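Local coordinates for avidin-related protein 4/5 (Gallus gallus, PDB 1Y55) that binds biotin with high affinity, as a chicken relative of avidin whose four subunits are each an eight-stranded antiparallel barrel, at residues C4-G8 with I20-N24; S58-F64 with F77-I83. The protein carries 1 engineered substitution. All coordinates share one frame; numbering follows the deposited sequence.

Contact 1: residues C4-G8 with I20-N24; sequences CSLTG and IRAVN
Thr7 OG1 ties the two loops together by a hydrogen bond it donates to Arg21 O at 2.7 Å, the hydroxyl standing above the carbonyl plane, 41° out of it, rather than on a lone pair. A chi1 of -58° keeps OG1 anti to its own carbonyl carbon and turned to Arg21 O. The hydroxyl also accepts from a water to which Val23 N donates at 3.0 Å, and this water-bridged link supplements the direct bond. A valine in place of Thr7 would probably leave Arg21 O without its donor and the bridging water without its anchor on this side. The methyl CG2 of Val23 touches both hydroxyls of the other segment, Ser5 OG at 3.6 Å and Thr7 OG1 at 3.5 Å. Further along, Gly8 and Ile20 form an antiparallel hydrogen-bonded pair: Gly8 N gives to Ile20 O and Ile20 N to Gly8 O, each at 2.9 Å and nearly straight. Ile20 CD1 meets Leu6 CB at 3.7 Å, while Leu6 O lies against Ile20 CB. The pair thus closes one end of the barrel where strands 8-12 and 17-20 meet, with Leu6 and Ile20 resting on Phe29 of strand 28-34.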
ATOM      1  N   CYS A   4      23.485  -2.768 -12.417  1.00 21.04           N
ATOM      2  CA  CYS A   4      22.182  -3.409 -12.736  1.00 19.99           C
ATOM      3  C   CYS A   4      21.457  -2.460 -13.745  1.00 19.11           C
ATOM      4  O   CYS A   4      21.171  -1.293 -13.421  1.00 19.51           O
ATOM      5  CB  CYS A   4      21.310  -3.592 -11.419  1.00 20.58           C
ATOM      6  SG  CYS A   4      20.645  -5.184 -10.589  1.00 21.40           S
ATOM      7  N   SER A   5      21.201  -2.944 -14.965  1.00 18.05           N
ATOM      8  CA  SER A   5      20.319  -2.282 -15.938  1.00 17.65           C
ATOM      9  C   SER A   5      19.091  -3.175 -16.073  1.00 15.63           C
ATOM     10  O   SER A   5      19.216  -4.393 -16.051  1.00 17.66           O
ATOM     11  CB  SER A   5      21.037  -2.127 -17.294  1.00 18.45           C
ATOM     12  OG  SER A   5      20.148  -1.877 -18.373  1.00 21.52           O
ATOM     13  N   LEU A   6      17.918  -2.568 -16.253  0.50 14.79           N
ATOM     14  CA  LEU A   6      16.676  -3.340 -16.372  0.50 14.35           C
ATOM     15  C   LEU A   6      16.515  -3.996 -17.746  0.50 13.26           C
ATOM     16  O   LEU A   6      15.650  -4.853 -17.932  0.50 11.79           O
ATOM     17  CB  LEU A   6      15.450  -2.479 -16.028  0.50 14.68           C
ATOM     18  CG  LEU A   6      15.162  -2.215 -14.542  0.50 15.85           C
ATOM     19  CD1 LEU A   6      13.668  -2.059 -14.274  0.50 14.08           C
ATOM     20  CD2 LEU A   6      15.699  -3.312 -13.665  0.50 15.98           C
ATOM     21  N   THR A   7      17.348  -3.610 -18.709  1.00 13.34           N
ATOM     22  CA  THR A   7      17.345  -4.260 -20.024  1.00 12.79           C
ATOM     23  C   THR A   7      17.477  -5.789 -19.949  1.00 12.88           C
ATOM     24  O   THR A   7      18.354  -6.305 -19.270  1.00 14.51           O
ATOM     25  CB  THR A   7      18.474  -3.697 -20.875  1.00 12.83           C
ATOM     26  OG1 THR A   7      18.308  -2.279 -20.997  1.00 13.90           O
ATOM     27  CG2 THR A   7      18.429  -4.244 -22.307  1.00 14.07           C
ATOM     28  N   GLY A   8      16.586  -6.484 -20.655  1.00 11.58           N
ATOM     29  CA  GLY A   8      16.567  -7.932 -20.733  1.00 11.28           C
ATOM     30  C   GLY A   8      15.219  -8.507 -20.357  1.00 10.54           C
ATOM     31  O   GLY A   8      14.248  -7.789 -20.148  1.00 11.81           O
ATOM     32  N   ILE A  20      12.431  -5.806 -21.196  1.00 11.06           N
ATOM     33  CA  ILE A  20      12.762  -4.398 -21.160  1.00 11.25           C
ATOM     34  C   ILE A  20      13.844  -4.132 -22.198  1.00 11.27           C
ATOM     35  O   ILE A  20      14.828  -4.885 -22.304  1.00 11.47           O
ATOM     36  CB  ILE A  20      13.204  -4.001 -19.750  1.00 11.74           C
ATOM     37  CG1 ILE A  20      11.998  -4.143 -18.811  1.00 13.47           C
ATOM     38  CG2 ILE A  20      13.772  -2.560 -19.724  1.00 11.64           C
ATOM     39  CD1 ILE A  20      12.232  -3.875 -17.351  1.00 14.83           C
ATOM     40  N   ARG A  21      13.669  -3.048 -22.943  1.00 11.82           N
ATOM     41  CA  ARG A  21      14.568  -2.685 -24.022  1.00 13.00           C
ATOM     42  C   ARG A  21      15.692  -1.790 -23.468  1.00 12.47           C
ATOM     43  O   ARG A  21      15.931  -1.764 -22.261  1.00 12.93           O
ATOM     44  CB  ARG A  21      13.766  -2.017 -25.149  1.00 13.97           C
ATOM     45  CG  ARG A  21      12.645  -2.893 -25.728  1.00 16.31           C
ATOM     46  CD  ARG A  21      11.985  -2.302 -26.966  1.00 19.74           C
ATOM     47  NE  ARG A  21      10.868  -3.105 -27.480  1.00 22.52           N
ATOM     48  CZ  ARG A  21       9.606  -3.024 -27.069  1.00 24.30           C
ATOM     49  NH1 ARG A  21       9.258  -2.183 -26.109  1.00 24.96           N
ATOM     50  NH2 ARG A  21       8.677  -3.795 -27.623  1.00 25.45           N
ATOM     51  N   ALA A  22      16.412  -1.096 -24.348  1.00 12.97           N
ATOM     52  CA  ALA A  22      17.548  -0.295 -23.932  1.00 13.32           C
ATOM     53  C   ALA A  22      17.135   0.809 -22.972  1.00 12.87           C
ATOM     54  O   ALA A  22      16.095   1.435 -23.141  1.00 14.88           O
ATOM     55  CB  ALA A  22      18.219   0.309 -25.145  1.00 14.25           C
ATOM     56  N   VAL A  23      17.973   1.032 -21.972  1.00 11.73           N
ATOM     57  CA  VAL A  23      17.792   2.137 -21.037  1.00 11.32           C
ATOM     58  C   VAL A  23      18.593   3.317 -21.575  1.00 11.62           C
ATOM     59  O   VAL A  23      19.783   3.193 -21.861  1.00 12.99           O
ATOM     60  CB  VAL A  23      18.287   1.750 -19.647  1.00 11.69           C
ATOM     61  CG1 VAL A  23      18.141   2.901 -18.683  1.00 11.64           C
ATOM     62  CG2 VAL A  23      17.531   0.528 -19.123  1.00 11.80           C
ATOM     63  N   ASN A  24      17.944   4.460 -21.750  1.00 10.52           N
ATOM     64  CA  ASN A  24      18.611   5.610 -22.354  1.00 10.90           C
ATOM     65  C   ASN A  24      19.413   6.399 -21.317  1.00 10.82           C
ATOM     66  O   ASN A  24      19.504   5.992 -20.165  1.00 10.96           O
ATOM     67  CB  ASN A  24      17.628   6.447 -23.175  1.00 11.42           C
ATOM     68  CG  ASN A  24      16.693   7.296 -22.339  1.00 11.62           C
ATOM     69  OD1 ASN A  24      16.833   7.426 -21.133  1.00 11.05           O
ATOM     70  ND2 ASN A  24      15.715   7.884 -23.006  1.00 13.53           N
TER
HETATM   71  O   HOH W   1      20.458  -0.631 -21.826  1.00 22.89           O

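Contact 2: residues S58-F64 with F77-I83; sequences SQPTFGF and FTGQCFI
Phe62 lays its ring over the backbone of Gly79, a bump set into a hollow that exists because the opposite residue has no side chain. Its CG takes the crowded position between N and carbonyl carbon (chi1 61°), which swings the ring across the neighbouring strand until Gly79 CA stands 4.3 Å from the centroid, in a CH-pi contact over the face. A CB on Gly79 would press tightly against Phe62 CZ. Cys81 SG fills the next dip, approaching the Phe62 ring obliquely, 3.6 Å from CD2, and also touching Pro60 CG. At the far end Phe64 repeats the swing: Phe77 CB sits over its ring face, 3.8 Å from the centroid, while the two rings lie nearly parallel (18°) but slid apart. Between these knobs, Phe62 O is gripped from opposite faces of its plane by Thr78 OG1 at 2.8 Å and by Gly79 N. Where the strand pairing gives out, the extended Gln59 takes over, OE1 receiving Ile83 N at 2.9 Å on an in-plane lone pair and lying at the edge of the Phe82 ring. Thr61, Thr78 and Gln80 face a second subunit instead. This is an antiparallel hairpin of the avidin barrel, its phenylalanine-lined face turned inward and the Phe77 side chain about 4 Å from bound biotin.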
ATOM      1  N   SER A  58      24.802   1.644  -8.983  0.50 11.68           N
ATOM      2  CA  SER A  58      24.926   0.243  -9.384  0.50 11.15           C
ATOM      3  C   SER A  58      23.694  -0.573  -9.021  0.50 10.30           C
ATOM      4  O   SER A  58      23.392  -1.545  -9.716  0.50 10.55           O
ATOM      5  CB  SER A  58      26.166  -0.412  -8.782  0.50 11.67           C
ATOM      6  OG  SER A  58      26.148  -0.347  -7.366  0.50 12.73           O
ATOM      7  N   GLN A  59      22.981  -0.181  -7.957  1.00  9.40           N
ATOM      8  CA  GLN A  59      21.774  -0.902  -7.556  1.00  8.35           C
ATOM      9  C   GLN A  59      20.629   0.107  -7.595  1.00  7.97           C
ATOM     10  O   GLN A  59      20.173   0.599  -6.542  1.00  8.59           O
ATOM     11  CB  GLN A  59      21.938  -1.487  -6.159  1.00  8.77           C
ATOM     12  CG  GLN A  59      23.013  -2.572  -6.118  1.00  9.75           C
ATOM     13  CD  GLN A  59      23.046  -3.337  -4.814  1.00 10.10           C
ATOM     14  OE1 GLN A  59      22.967  -4.555  -4.821  1.00 11.64           O
ATOM     15  NE2 GLN A  59      23.142  -2.638  -3.693  1.00 12.48           N
ATOM     16  N   PRO A  60      20.188   0.473  -8.796  1.00  8.29           N
ATOM     17  CA  PRO A  60      19.246   1.588  -8.942  1.00  8.09           C
ATOM     18  C   PRO A  60      17.846   1.275  -8.456  1.00  7.35           C
ATOM     19  O   PRO A  60      17.372   0.138  -8.586  1.00  7.80           O
ATOM     20  CB  PRO A  60      19.219   1.819 -10.455  1.00  9.06           C
ATOM     21  CG  PRO A  60      19.507   0.469 -11.014  1.00  9.92           C
ATOM     22  CD  PRO A  60      20.563  -0.096 -10.107  1.00  9.20           C
ATOM     23  N   THR A  61      17.173   2.304  -7.957  1.00  7.27           N
ATOM     24  CA  THR A  61      15.718   2.252  -7.847  1.00  7.16           C
ATOM     25  C   THR A  61      15.125   2.594  -9.240  1.00  6.90           C
ATOM     26  O   THR A  61      15.778   3.180 -10.125  1.00  7.41           O
ATOM     27  CB  THR A  61      15.216   3.151  -6.778  1.00  7.32           C
ATOM     28  OG1 THR A  61      15.748   2.931  -5.470  1.00 10.68           O
ATOM     29  CG2 THR A  61      15.219   4.526  -7.186  1.00  4.71           C
ATOM     30  N   PHE A  62      13.857   2.246  -9.412  1.00  6.82           N
ATOM     31  CA  PHE A  62      13.172   2.424 -10.687  1.00  6.93           C
ATOM     32  C   PHE A  62      11.668   2.396 -10.453  1.00  6.67           C
ATOM     33  O   PHE A  62      11.189   1.970  -9.391  1.00  6.72           O
ATOM     34  CB  PHE A  62      13.581   1.319 -11.694  1.00  7.43           C
ATOM     35  CG  PHE A  62      13.241  -0.061 -11.229  1.00  7.38           C
ATOM     36  CD1 PHE A  62      11.949  -0.568 -11.410  1.00  7.92           C
ATOM     37  CD2 PHE A  62      14.166  -0.835 -10.542  1.00  7.45           C
ATOM     38  CE1 PHE A  62      11.607  -1.823 -10.914  1.00  9.18           C
ATOM     39  CE2 PHE A  62      13.832  -2.091 -10.089  1.00  8.26           C
ATOM     40  CZ  PHE A  62      12.561  -2.579 -10.270  1.00  8.97           C
ATOM     41  N   GLY A  63      10.936   2.807 -11.479  1.00  6.59           N
ATOM     42  CA  GLY A  63       9.499   2.647 -11.537  1.00  6.72           C
ATOM     43  C   GLY A  63       9.084   2.417 -12.974  1.00  6.52           C
ATOM     44  O   GLY A  63       9.797   2.823 -13.909  1.00  7.16           O
ATOM     45  N   PHE A  64       7.935   1.767 -13.177  1.00  6.66           N
ATOM     46  CA  PHE A  64       7.344   1.680 -14.491  1.00  6.87           C
ATOM     47  C   PHE A  64       5.840   1.532 -14.387  1.00  6.52           C
ATOM     48  O   PHE A  64       5.302   1.098 -13.377  1.00  7.10           O
ATOM     49  CB  PHE A  64       7.996   0.585 -15.375  1.00  7.17           C
ATOM     50  CG  PHE A  64       7.901  -0.834 -14.852  1.00  7.15           C
ATOM     51  CD1 PHE A  64       6.810  -1.645 -15.165  1.00  7.84           C
ATOM     52  CD2 PHE A  64       8.929  -1.372 -14.106  1.00  7.63           C
ATOM     53  CE1 PHE A  64       6.751  -2.955 -14.726  1.00  7.93           C
ATOM     54  CE2 PHE A  64       8.857  -2.685 -13.667  1.00  8.85           C
ATOM     55  CZ  PHE A  64       7.761  -3.463 -13.984  1.00  8.51           C
ATOM     56  N   PHE A  77       4.707  -0.317 -10.916  1.00  6.10           N
ATOM     57  CA  PHE A  77       5.680  -1.051 -10.120  1.00  6.45           C
ATOM     58  C   PHE A  77       6.825  -0.121  -9.737  1.00  6.36           C
ATOM     59  O   PHE A  77       7.277   0.680 -10.562  1.00  6.81           O
ATOM     60  CB  PHE A  77       6.316  -2.196 -10.926  1.00  6.91           C
ATOM     61  CG  PHE A  77       5.402  -3.337 -11.264  1.00  6.76           C
ATOM     62  CD1 PHE A  77       4.500  -3.239 -12.315  1.00  7.63           C
ATOM     63  CD2 PHE A  77       5.484  -4.546 -10.576  1.00  7.30           C
ATOM     64  CE1 PHE A  77       3.704  -4.319 -12.662  1.00  8.29           C
ATOM     65  CE2 PHE A  77       4.667  -5.626 -10.927  1.00  8.04           C
ATOM     66  CZ  PHE A  77       3.781  -5.493 -11.955  1.00  8.38           C
ATOM     67  N   THR A  78       7.319  -0.243  -8.514  1.00  6.38           N
ATOM     68  CA  THR A  78       8.566   0.414  -8.146  1.00  6.59           C
ATOM     69  C   THR A  78       9.412  -0.532  -7.331  1.00  6.38           C
ATOM     70  O   THR A  78       8.899  -1.409  -6.649  1.00  9.32           O
ATOM     71  CB  THR A  78       8.278   1.746  -7.447  1.00  7.19           C
ATOM     72  OG1 THR A  78       9.481   2.505  -7.275  1.00  7.34           O
ATOM     73  CG2 THR A  78       7.681   1.570  -6.070  1.00  8.14           C
ATOM     74  N   GLY A  79      10.713  -0.369  -7.390  1.00  6.64           N
ATOM     75  CA  GLY A  79      11.594  -1.256  -6.673  1.00  7.09           C
ATOM     76  C   GLY A  79      13.041  -0.913  -6.889  1.00  6.40           C
ATOM     77  O   GLY A  79      13.386   0.204  -7.296  1.00  6.60           O
ATOM     78  N   GLN A  80      13.883  -1.898  -6.593  1.00  6.67           N
ATOM     79  CA  GLN A  80      15.329  -1.740  -6.678  1.00  6.95           C
ATOM     80  C   GLN A  80      15.931  -3.004  -7.274  1.00  7.23           C
ATOM     81  O   GLN A  80      15.460  -4.110  -7.017  1.00  7.54           O
ATOM     82  CB  GLN A  80      15.914  -1.418  -5.288  1.00  7.31           C
ATOM     83  CG  GLN A  80      17.392  -1.061  -5.290  1.00  7.60           C
ATOM     84  CD  GLN A  80      17.918  -0.492  -3.972  1.00  7.33           C
ATOM     85  OE1 GLN A  80      19.127  -0.140  -3.913  1.00  9.52           O
ATOM     86  NE2 GLN A  80      17.123  -0.391  -2.967  1.00  6.17           N
ATOM     87  N   CYS A  81      16.976  -2.817  -8.083  1.00  7.51           N
ATOM     88  CA  CYS A  81      17.764  -3.939  -8.611  1.00  8.71           C
ATOM     89  C   CYS A  81      18.959  -4.151  -7.706  1.00  8.74           C
ATOM     90  O   CYS A  81      19.776  -3.242  -7.525  1.00 10.38           O
ATOM     91  CB  CYS A  81      18.270  -3.678 -10.018  1.00 10.35           C
ATOM     92  SG  CYS A  81      17.318  -2.542 -10.979  1.00 25.19           S
ATOM     93  N   PHE A  82      19.044  -5.338  -7.126  1.00  8.83           N
ATOM     94  CA  PHE A  82      20.160  -5.724  -6.290  1.00  9.00           C
ATOM     95  C   PHE A  82      21.062  -6.692  -7.039  1.00  9.65           C
ATOM     96  O   PHE A  82      20.587  -7.560  -7.766  1.00 10.66           O
ATOM     97  CB  PHE A  82      19.663  -6.394  -5.011  1.00  9.29           C
ATOM     98  CG  PHE A  82      18.904  -5.486  -4.119  1.00  8.97           C
ATOM     99  CD1 PHE A  82      19.567  -4.527  -3.378  1.00  9.48           C
ATOM    100  CD2 PHE A  82      17.528  -5.575  -4.010  1.00  9.29           C
ATOM    101  CE1 PHE A  82      18.861  -3.667  -2.551  1.00  9.19           C
ATOM    102  CE2 PHE A  82      16.820  -4.729  -3.172  1.00  9.43           C
ATOM    103  CZ  PHE A  82      17.493  -3.778  -2.435  1.00  9.31           C
ATOM    104  N   ILE A  83      22.367  -6.540  -6.825  1.00 10.53           N
ATOM    105  CA  ILE A  83      23.390  -7.460  -7.310  1.00 11.72           C
ATOM    106  C   ILE A  83      24.041  -8.146  -6.110  1.00 12.65           C
ATOM    107  O   ILE A  83      24.585  -7.477  -5.244  1.00 14.34           O
ATOM    108  CB  ILE A  83      24.524  -6.720  -8.072  1.00 13.77           C
ATOM    109  CG1 ILE A  83      23.987  -5.794  -9.159  1.00 15.37           C
ATOM    110  CG2 ILE A  83      25.511  -7.724  -8.667  1.00 15.11           C
ATOM    111  CD1 ILE A  83      24.969  -4.685  -9.537  1.00 16.86           C
TER

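Overall arrangement
The two contacts, centres about 11 Å apart, show how one barrel uses different chemistry at its closed end and in its wall. Contact 2 is mostly buried, an extended strand pairing whose aromatic side faces the barrel interior, with Phe77 at the biotin site, and whose other side meets a second subunit. Contact 1 is smaller and partly exposed; a hydroxyl, a water and a single strand pair hold loops together, and no other chain touches it. They follow one another in sequence yet join in space: Cys4 N probably bonds to Ser58 O, and Cys4 O packs on Pro60 CG. Residues 4-8 therefore cover the barrel end that 58-64 and 77-83 help to build.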